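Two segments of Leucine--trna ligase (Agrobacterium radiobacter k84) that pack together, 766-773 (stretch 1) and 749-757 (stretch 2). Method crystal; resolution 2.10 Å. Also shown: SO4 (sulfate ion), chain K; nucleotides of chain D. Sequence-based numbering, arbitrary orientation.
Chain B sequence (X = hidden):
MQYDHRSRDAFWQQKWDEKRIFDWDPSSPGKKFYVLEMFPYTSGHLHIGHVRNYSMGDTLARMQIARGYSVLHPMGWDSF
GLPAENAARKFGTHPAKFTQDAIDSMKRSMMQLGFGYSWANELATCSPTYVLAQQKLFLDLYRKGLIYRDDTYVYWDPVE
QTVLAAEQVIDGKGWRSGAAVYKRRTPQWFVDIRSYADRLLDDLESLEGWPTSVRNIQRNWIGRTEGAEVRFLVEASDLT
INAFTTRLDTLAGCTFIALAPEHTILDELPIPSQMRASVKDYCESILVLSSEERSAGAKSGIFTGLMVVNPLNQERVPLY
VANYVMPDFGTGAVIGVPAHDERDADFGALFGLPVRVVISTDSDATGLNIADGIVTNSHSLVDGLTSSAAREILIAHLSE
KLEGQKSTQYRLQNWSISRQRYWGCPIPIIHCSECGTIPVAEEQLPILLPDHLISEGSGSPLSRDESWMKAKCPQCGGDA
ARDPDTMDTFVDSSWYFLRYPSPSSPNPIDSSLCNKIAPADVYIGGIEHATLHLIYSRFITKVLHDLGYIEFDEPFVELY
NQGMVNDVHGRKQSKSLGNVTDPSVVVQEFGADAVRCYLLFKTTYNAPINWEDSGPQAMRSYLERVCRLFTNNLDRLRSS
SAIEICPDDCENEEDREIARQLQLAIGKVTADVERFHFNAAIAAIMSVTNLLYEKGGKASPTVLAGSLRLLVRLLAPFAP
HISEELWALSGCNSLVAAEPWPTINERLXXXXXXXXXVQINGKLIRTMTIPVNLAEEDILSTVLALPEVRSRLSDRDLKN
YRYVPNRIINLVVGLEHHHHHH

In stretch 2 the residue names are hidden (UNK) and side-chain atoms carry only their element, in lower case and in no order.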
# COMPACT_ATOMS: atom_id res chain seq x y z
N ARG B 766 -27.81 -34.87 13.26
CA ARG B 766 -26.72 -35.61 13.94
C ARG B 766 -25.66 -35.89 12.88
O ARG B 766 -25.81 -35.52 11.72
CB ARG B 766 -27.19 -36.93 14.55
CG ARG B 766 -27.77 -37.93 13.54
CD ARG B 766 -28.00 -39.30 14.17
NE ARG B 766 -26.73 -40.00 14.34
CZ ARG B 766 -26.56 -41.24 14.78
NH1 ARG B 766 -27.58 -42.01 15.16
NH2 ARG B 766 -25.33 -41.71 14.83
N THR B 767 -24.62 -36.58 13.25
CA THR B 767 -23.63 -37.06 12.32
C THR B 767 -23.63 -38.57 12.36
O THR B 767 -24.14 -39.18 13.28
CB THR B 767 -22.19 -36.60 12.67
OG1 THR B 767 -21.78 -37.17 13.93
CG2 THR B 767 -22.09 -35.14 12.79
N MET B 768 -23.00 -39.12 11.34
CA MET B 768 -22.97 -40.52 11.05
C MET B 768 -21.52 -40.76 10.54
O MET B 768 -20.98 -39.97 9.77
CB MET B 768 -24.01 -40.73 9.95
CG MET B 768 -24.08 -42.04 9.26
SD MET B 768 -25.12 -41.95 7.80
CE MET B 768 -24.32 -40.78 6.72
N THR B 769 -20.89 -41.80 11.02
CA THR B 769 -19.57 -42.23 10.53
C THR B 769 -19.74 -43.38 9.58
O THR B 769 -20.38 -44.39 9.94
CB THR B 769 -18.72 -42.65 11.71
OG1 THR B 769 -18.66 -41.53 12.59
CG2 THR B 769 -17.29 -43.01 11.29
N ILE B 770 -19.22 -43.25 8.36
CA ILE B 770 -19.32 -44.31 7.37
C ILE B 770 -17.95 -44.53 6.71
O ILE B 770 -17.17 -43.61 6.69
CB ILE B 770 -20.30 -43.93 6.23
CG1 ILE B 770 -20.10 -42.48 5.81
CG2 ILE B 770 -21.73 -44.16 6.69
CD1 ILE B 770 -20.63 -42.13 4.45
N PRO B 771 -17.71 -45.69 6.11
CA PRO B 771 -16.57 -45.90 5.22
C PRO B 771 -16.56 -44.94 4.09
O PRO B 771 -17.63 -44.56 3.60
CB PRO B 771 -16.80 -47.29 4.62
CG PRO B 771 -17.84 -47.96 5.48
CD PRO B 771 -18.57 -46.89 6.24
N VAL B 772 -15.36 -44.52 3.67
CA VAL B 772 -15.16 -43.74 2.45
C VAL B 772 -15.57 -44.61 1.24
O VAL B 772 -15.45 -45.85 1.30
CB VAL B 772 -13.66 -43.31 2.38
CG1 VAL B 772 -13.32 -42.67 1.04
CG2 VAL B 772 -13.39 -42.33 3.49
N ASN B 773 -16.04 -43.98 0.17
CA ASN B 773 -16.49 -44.72 -1.06
C ASN B 773 -17.68 -45.63 -0.88
O ASN B 773 -17.86 -46.59 -1.66
CB ASN B 773 -15.39 -45.61 -1.67
CG ASN B 773 -14.11 -44.86 -1.90
OD1 ASN B 773 -14.13 -43.79 -2.53
ND2 ASN B 773 -12.99 -45.39 -1.38
N UNK B 749 -5.03 -38.36 2.13
CA UNK B 749 -5.97 -37.29 2.41
C UNK B 749 -7.33 -37.73 2.93
O UNK B 749 -7.95 -36.99 3.73
c UNK B 749 -6.20 -36.44 1.12
c UNK B 749 -7.38 -35.46 1.24
c UNK B 749 -4.93 -35.68 0.80
N UNK B 750 -7.85 -38.87 2.46
CA UNK B 750 -9.07 -39.47 3.08
C UNK B 750 -8.53 -40.56 3.91
O UNK B 750 -7.65 -41.29 3.47
c UNK B 750 -10.03 -40.07 2.09
c UNK B 750 -11.14 -39.81 -0.14
o UNK B 750 -10.43 -40.66 -0.72
n UNK B 750 -12.36 -39.48 -0.57
c UNK B 750 -10.65 -39.10 1.11
N UNK B 751 -9.05 -40.69 5.12
CA UNK B 751 -8.76 -41.86 5.94
C UNK B 751 -9.82 -42.92 5.53
O UNK B 751 -10.51 -42.76 4.50
c UNK B 751 -8.85 -41.51 7.43
N UNK B 752 -9.92 -43.97 6.33
CA UNK B 752 -10.76 -45.10 6.03
C UNK B 752 -12.26 -44.77 6.26
O UNK B 752 -13.08 -45.29 5.55
c UNK B 752 -8.28 -47.78 7.56
o UNK B 752 -7.02 -47.85 7.72
c UNK B 752 -8.84 -46.74 6.57
c UNK B 752 -10.30 -46.32 6.86
o UNK B 752 -9.07 -48.52 8.18
N UNK B 753 -12.56 -43.88 7.21
CA UNK B 753 -13.95 -43.47 7.53
C UNK B 753 -14.19 -41.96 7.53
O UNK B 753 -13.29 -41.18 7.74
c UNK B 753 -14.28 -45.55 8.91
o UNK B 753 -14.91 -46.24 8.10
c UNK B 753 -14.36 -44.04 8.89
n UNK B 753 -13.46 -46.08 9.81
N UNK B 754 -15.43 -41.58 7.31
CA UNK B 754 -15.81 -40.18 7.21
C UNK B 754 -16.95 -39.89 8.19
O UNK B 754 -17.87 -40.71 8.33
c UNK B 754 -14.86 -39.33 5.12
c UNK B 754 -17.31 -38.93 5.54
c UNK B 754 -14.87 -39.27 3.61
c UNK B 754 -16.14 -39.89 5.75
N UNK B 755 -16.85 -38.77 8.92
CA UNK B 755 -17.95 -38.24 9.71
C UNK B 755 -18.80 -37.37 8.78
O UNK B 755 -18.33 -36.41 8.18
c UNK B 755 -17.45 -37.48 10.94
c UNK B 755 -16.65 -38.41 11.86
c UNK B 755 -18.62 -36.85 11.71
N UNK B 756 -20.06 -37.76 8.59
CA UNK B 756 -20.95 -37.06 7.63
C UNK B 756 -22.12 -36.44 8.40
O UNK B 756 -22.87 -37.17 8.98
c UNK B 756 -22.18 -37.62 5.35
c UNK B 756 -21.17 -37.02 4.38
c UNK B 756 -21.48 -38.09 6.62
c UNK B 756 -22.92 -38.77 4.68
N UNK B 757 -22.28 -35.10 8.41
CA UNK B 757 -23.51 -34.57 9.02
C UNK B 757 -24.75 -34.87 8.17
O UNK B 757 -24.67 -34.92 6.92
c UNK B 757 -22.21 -32.79 8.00
c UNK B 757 -23.26 -33.05 9.07
c UNK B 757 -21.35 -34.03 8.01
S SO4 K . -21.84 -42.83 14.52
O1 SO4 K . -22.43 -41.52 14.92
O2 SO4 K . -22.41 -43.42 13.27
O3 SO4 K . -21.93 -43.77 15.66
O4 SO4 K . -20.40 -42.55 14.28
P U D 20 -21.03 -27.36 7.68
OP1 U D 20 -21.63 -26.09 8.13
OP2 U D 20 -19.60 -27.56 7.66
O5' U D 20 -21.64 -28.59 8.47
C5' U D 20 -23.06 -28.65 8.72
C4' U D 20 -23.28 -28.85 10.19
O4' U D 20 -22.69 -30.12 10.57
C3' U D 20 -22.66 -27.79 11.10
O3' U D 20 -23.52 -27.52 12.20
C2' U D 20 -21.37 -28.47 11.57
O2' U D 20 -20.88 -28.01 12.80
C1' U D 20 -21.81 -29.93 11.66
N1 U D 20 -20.71 -30.89 11.53
C2 U D 20 -20.41 -31.70 12.60
O2 U D 20 -21.05 -31.68 13.63
N3 U D 20 -19.35 -32.55 12.41
C4 U D 20 -18.57 -32.68 11.28
O4 U D 20 -17.67 -33.51 11.26
C5 U D 20 -18.95 -31.82 10.21
C6 U D 20 -19.96 -30.96 10.37
O HOH W 1 -17.60 -46.30 9.83

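Position 749 carries three side-chain carbons, one bearing the other two, and lies out of reach of stretch 1; a fork at the first carbon identifies valine, V749. Position 750 has three carbons in a row, the last holding one oxygen and one nitrogen. This terminal amide on a long chain is glutamine, and the NE2 of Q750 lies 3.7 Å from CG1 of V772. At 751 a single carbon marks alanine; it points sideways, but the backbone O of A751 sits 3.1 Å from V772 CG2. Position 752 has three carbons, the third carrying two oxygens, a carboxylate on a chain whose CA-to-CB bond points away from stretch 1, hence glutamate. The contribution of E752 is made by its backbone, whose O accepts a hydrogen bond from V772 N (3.1 Å).

Position 753 has two carbons, the second with one oxygen and one nitrogen, a shorter amide that fits asparagine. N753 OD1 comes within 3.3 Å of P771 CA, and a water donates weak hydrogen bonds to this OD1 (3.2 Å) and to T769 O (3.4 Å). Four carbons at 754, forked at the first with one arm two carbons long, give isoleucine; the CD1 of I754 packs 3.4 Å from V772 CG2. At 755, three carbons forked at the first again mean valine. V755 CG1 approaches T767 CB at 3.7 Å, and its CG2 lies 3.8 Å from T769 OG1. Position 756 has four carbons forked at the second, which is leucine: CD2 of L756 meets M768 CE at 3.2 Å and I770 CD1 at 4.1 Å. At 757 three carbons close a ring onto the backbone nitrogen, so the residue is proline. The CB of P757 lies 4.4 Å from T767 CG2 and 3.3 Å from O4' of U20 in chain D.

The contact is an antiparallel strand pair held chiefly by its backbone. I754 and I770 exchange hydrogen bonds in both directions, I754 N to I770 O (2.7 Å) and I770 N to I754 O (2.9 Å); L756 and M768 do likewise, L756 N to M768 O (2.7 Å) and M768 N to L756 O (3.1 Å). The proline ring leaves 757 without an amide hydrogen, but its pairing with T767 is a non-hydrogen-bonded one and needs none. Side chains alternate between two faces: M768, I770, I754 and L756 share an apolar one, while T767, T769, V755 and P757 occupy the other, where U20 approaches. T769 also binds the sulfate, its OG1 donating to O4 at 2.6 Å.

Stretch 2, residues 749-757: VQAENIVLP
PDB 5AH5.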